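Local structure of GH62 arabinofuranosidase (Podospora anserina, 4N4B) at residues Pro23-Trp28 with His332-Cys337. The protein probably hydrolyses terminal non-reducing alpha-L-arabinofuranoside residues from arabinose-bearing xylan, as a secreted beta-propeller enzyme of glycoside hydrolase family 62. Numbering follows the deposited sequence. Where two conformers were deposited one is given.
Sequences PTTWQW and HNNPAC
H332 lies against W26 in an offset stack: the imidazole and the six-membered ring of the indole are tilted by 22°, with centroids 4.2 Å apart, and W26 CZ3 sits over the centre of one imidazole face. The other face receives P335 N of its own segment. CG of H332 is anti to the backbone N (chi1 -179°), which carries the ring up against the six-membered ring of W26; W28, alongside, meets it obliquely, W28 CZ3 lying 3.8 Å from H332 CB, and an aromatic cluster of three results. At the imidazole edge, P23 CG approaches H332 CE1 to 3.7 Å.

Q27 O accepts a hydrogen bond from N333 N at 2.8 Å and, weakly, one from H332 ND1 at 3.4 Å, the latter in the imidazole plane. N334 ND2 donates to T25 O (2.8 Å, 161° at the hydrogen), rising above the carbonyl plane while T25 O stays near the amide plane. Replacing H332 with alanine would probably leave the W26 ring without its stacking partner and Q27 O with one donor fewer.

W28 and H332 form a non-hydrogen-bonded antiparallel pair where strands 28-30 and 326-332 adjoin, so the contact joins the first and last strands of the modelled chain within one mixed sheet of the propeller. W266 meets both indoles, and a disulfide links C337 to C303.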
loop_
_atom_site.group_PDB
_atom_site.type_symbol
_atom_site.label_atom_id
_atom_site.label_comp_id
_atom_site.label_asym_id
_atom_site.label_seq_id
_atom_site.Cartn_x
_atom_site.Cartn_y
_atom_site.Cartn_z
ATOM N N PRO A 23 8.271 -13.149 -13.649
ATOM C CA PRO A 23 9.682 -13.563 -13.647
ATOM C C PRO A 23 10.135 -13.821 -12.223
ATOM O O PRO A 23 9.611 -13.245 -11.219
ATOM C CB PRO A 23 10.339 -12.363 -14.366
ATOM C CG PRO A 23 9.519 -11.178 -13.837
ATOM C CD PRO A 23 8.099 -11.691 -13.748
ATOM N N THR A 24 11.191 -14.608 -12.069
ATOM C CA THR A 24 11.886 -14.728 -10.812
ATOM C C THR A 24 12.901 -13.569 -10.530
ATOM O O THR A 24 13.182 -13.280 -9.354
ATOM C CB THR A 24 12.553 -16.110 -10.679
ATOM O OG1 THR A 24 13.525 -16.230 -11.699
ATOM C CG2 THR A 24 11.532 -17.190 -10.911
ATOM N N THR A 25 13.405 -12.886 -11.590
ATOM C CA THR A 25 14.211 -11.617 -11.417
ATOM C C THR A 25 13.415 -10.483 -12.076
ATOM O O THR A 25 12.671 -10.601 -13.038
ATOM C CB THR A 25 15.614 -11.692 -12.037
ATOM O OG1 THR A 25 15.583 -11.434 -13.473
ATOM C CG2 THR A 25 16.363 -12.929 -11.615
ATOM N N TRP A 26 13.596 -9.306 -11.469
ATOM C CA TRP A 26 12.805 -8.135 -11.823
ATOM C C TRP A 26 13.729 -6.963 -12.180
ATOM O O TRP A 26 14.746 -6.762 -11.547
ATOM C CB TRP A 26 11.958 -7.694 -10.564
ATOM C CG TRP A 26 10.845 -8.686 -10.282
ATOM C CD1 TRP A 26 11.017 -9.958 -9.844
ATOM C CD2 TRP A 26 9.477 -8.534 -10.625
ATOM N NE1 TRP A 26 9.805 -10.588 -9.819
ATOM C CE2 TRP A 26 8.846 -9.775 -10.297
ATOM C CE3 TRP A 26 8.716 -7.501 -11.149
ATOM C CZ2 TRP A 26 7.490 -9.983 -10.505
ATOM C CZ3 TRP A 26 7.374 -7.691 -11.311
ATOM C CH2 TRP A 26 6.776 -8.978 -11.057
ATOM N N GLN A 27 13.253 -6.182 -13.143
ATOM C CA GLN A 27 13.930 -4.955 -13.590
ATOM C C GLN A 27 12.919 -3.874 -13.827
ATOM O O GLN A 27 11.831 -4.133 -14.357
ATOM C CB GLN A 27 14.743 -5.189 -14.878
ATOM C CG GLN A 27 15.744 -6.361 -14.840
ATOM C CD GLN A 27 16.902 -6.238 -13.867
ATOM O OE1 GLN A 27 17.488 -7.218 -13.373
ATOM N NE2 GLN A 27 17.195 -5.037 -13.546
ATOM N N TRP A 28 13.283 -2.635 -13.483
ATOM C CA TRP A 28 12.404 -1.463 -13.513
ATOM C C TRP A 28 13.015 -0.233 -14.104
ATOM O O TRP A 28 14.220 -0.046 -13.991
ATOM C CB TRP A 28 11.962 -1.152 -12.106
ATOM C CG TRP A 28 11.329 -2.207 -11.313
ATOM C CD1 TRP A 28 11.987 -3.045 -10.473
ATOM C CD2 TRP A 28 9.932 -2.513 -11.194
ATOM N NE1 TRP A 28 11.094 -3.925 -9.880
ATOM C CE2 TRP A 28 9.821 -3.558 -10.253
ATOM C CE3 TRP A 28 8.756 -1.953 -11.759
ATOM C CZ2 TRP A 28 8.574 -4.089 -9.915
ATOM C CZ3 TRP A 28 7.535 -2.452 -11.380
ATOM C CH2 TRP A 28 7.489 -3.541 -10.490
ATOM N N HIS A 332 7.650 -1.975 -14.942
ATOM C CA HIS A 332 8.319 -3.271 -15.039
ATOM C C HIS A 332 8.901 -3.527 -16.405
ATOM O O HIS A 332 8.078 -3.587 -17.345
ATOM C CB HIS A 332 7.337 -4.331 -14.621
ATOM C CG HIS A 332 7.831 -5.722 -14.616
ATOM N ND1 HIS A 332 9.108 -6.198 -14.449
ATOM C CD2 HIS A 332 7.044 -6.828 -14.762
ATOM C CE1 HIS A 332 9.086 -7.545 -14.517
ATOM N NE2 HIS A 332 7.826 -7.917 -14.697
ATOM N N ASN A 333 10.206 -3.647 -16.526
ATOM C CA ASN A 333 10.951 -3.769 -17.798
ATOM C C ASN A 333 10.966 -5.098 -18.417
ATOM O O ASN A 333 11.203 -5.142 -19.651
ATOM C CB ASN A 333 12.485 -3.253 -17.637
ATOM C CG ASN A 333 12.457 -1.844 -17.637
ATOM O OD1 ASN A 333 11.480 -1.218 -18.166
ATOM N ND2 ASN A 333 13.440 -1.265 -17.124
ATOM N N ASN A 334 10.860 -6.095 -17.592
ATOM C CA ASN A 334 11.037 -7.525 -18.068
ATOM C C ASN A 334 9.812 -8.406 -17.806
ATOM O O ASN A 334 9.944 -9.439 -17.176
ATOM C CB ASN A 334 12.306 -8.155 -17.524
ATOM C CG ASN A 334 12.281 -8.405 -16.049
ATOM O OD1 ASN A 334 11.716 -7.584 -15.239
ATOM N ND2 ASN A 334 12.864 -9.511 -15.602
ATOM N N PRO A 335 8.663 -7.996 -18.374
ATOM C CA PRO A 335 7.431 -8.808 -18.192
ATOM C C PRO A 335 7.690 -10.238 -18.799
ATOM O O PRO A 335 8.437 -10.381 -19.772
ATOM C CB PRO A 335 6.344 -8.033 -18.981
ATOM C CG PRO A 335 7.113 -7.317 -19.976
ATOM C CD PRO A 335 8.378 -6.846 -19.184
ATOM N N ALA A 336 7.037 -11.210 -18.176
ATOM C CA ALA A 336 7.181 -12.655 -18.557
ATOM C C ALA A 336 5.943 -13.177 -19.337
ATOM O O ALA A 336 5.675 -14.358 -19.221
ATOM C CB ALA A 336 7.349 -13.487 -17.310
ATOM N N CYS A 337 5.224 -12.292 -20.031
ATOM C CA CYS A 337 3.963 -12.567 -20.804
ATOM C C CYS A 337 3.462 -11.323 -21.510
ATOM O O CYS A 337 3.858 -10.174 -21.135
ATOM C CB CYS A 337 2.814 -12.927 -19.888
ATOM S SG CYS A 337 2.339 -11.593 -18.689
#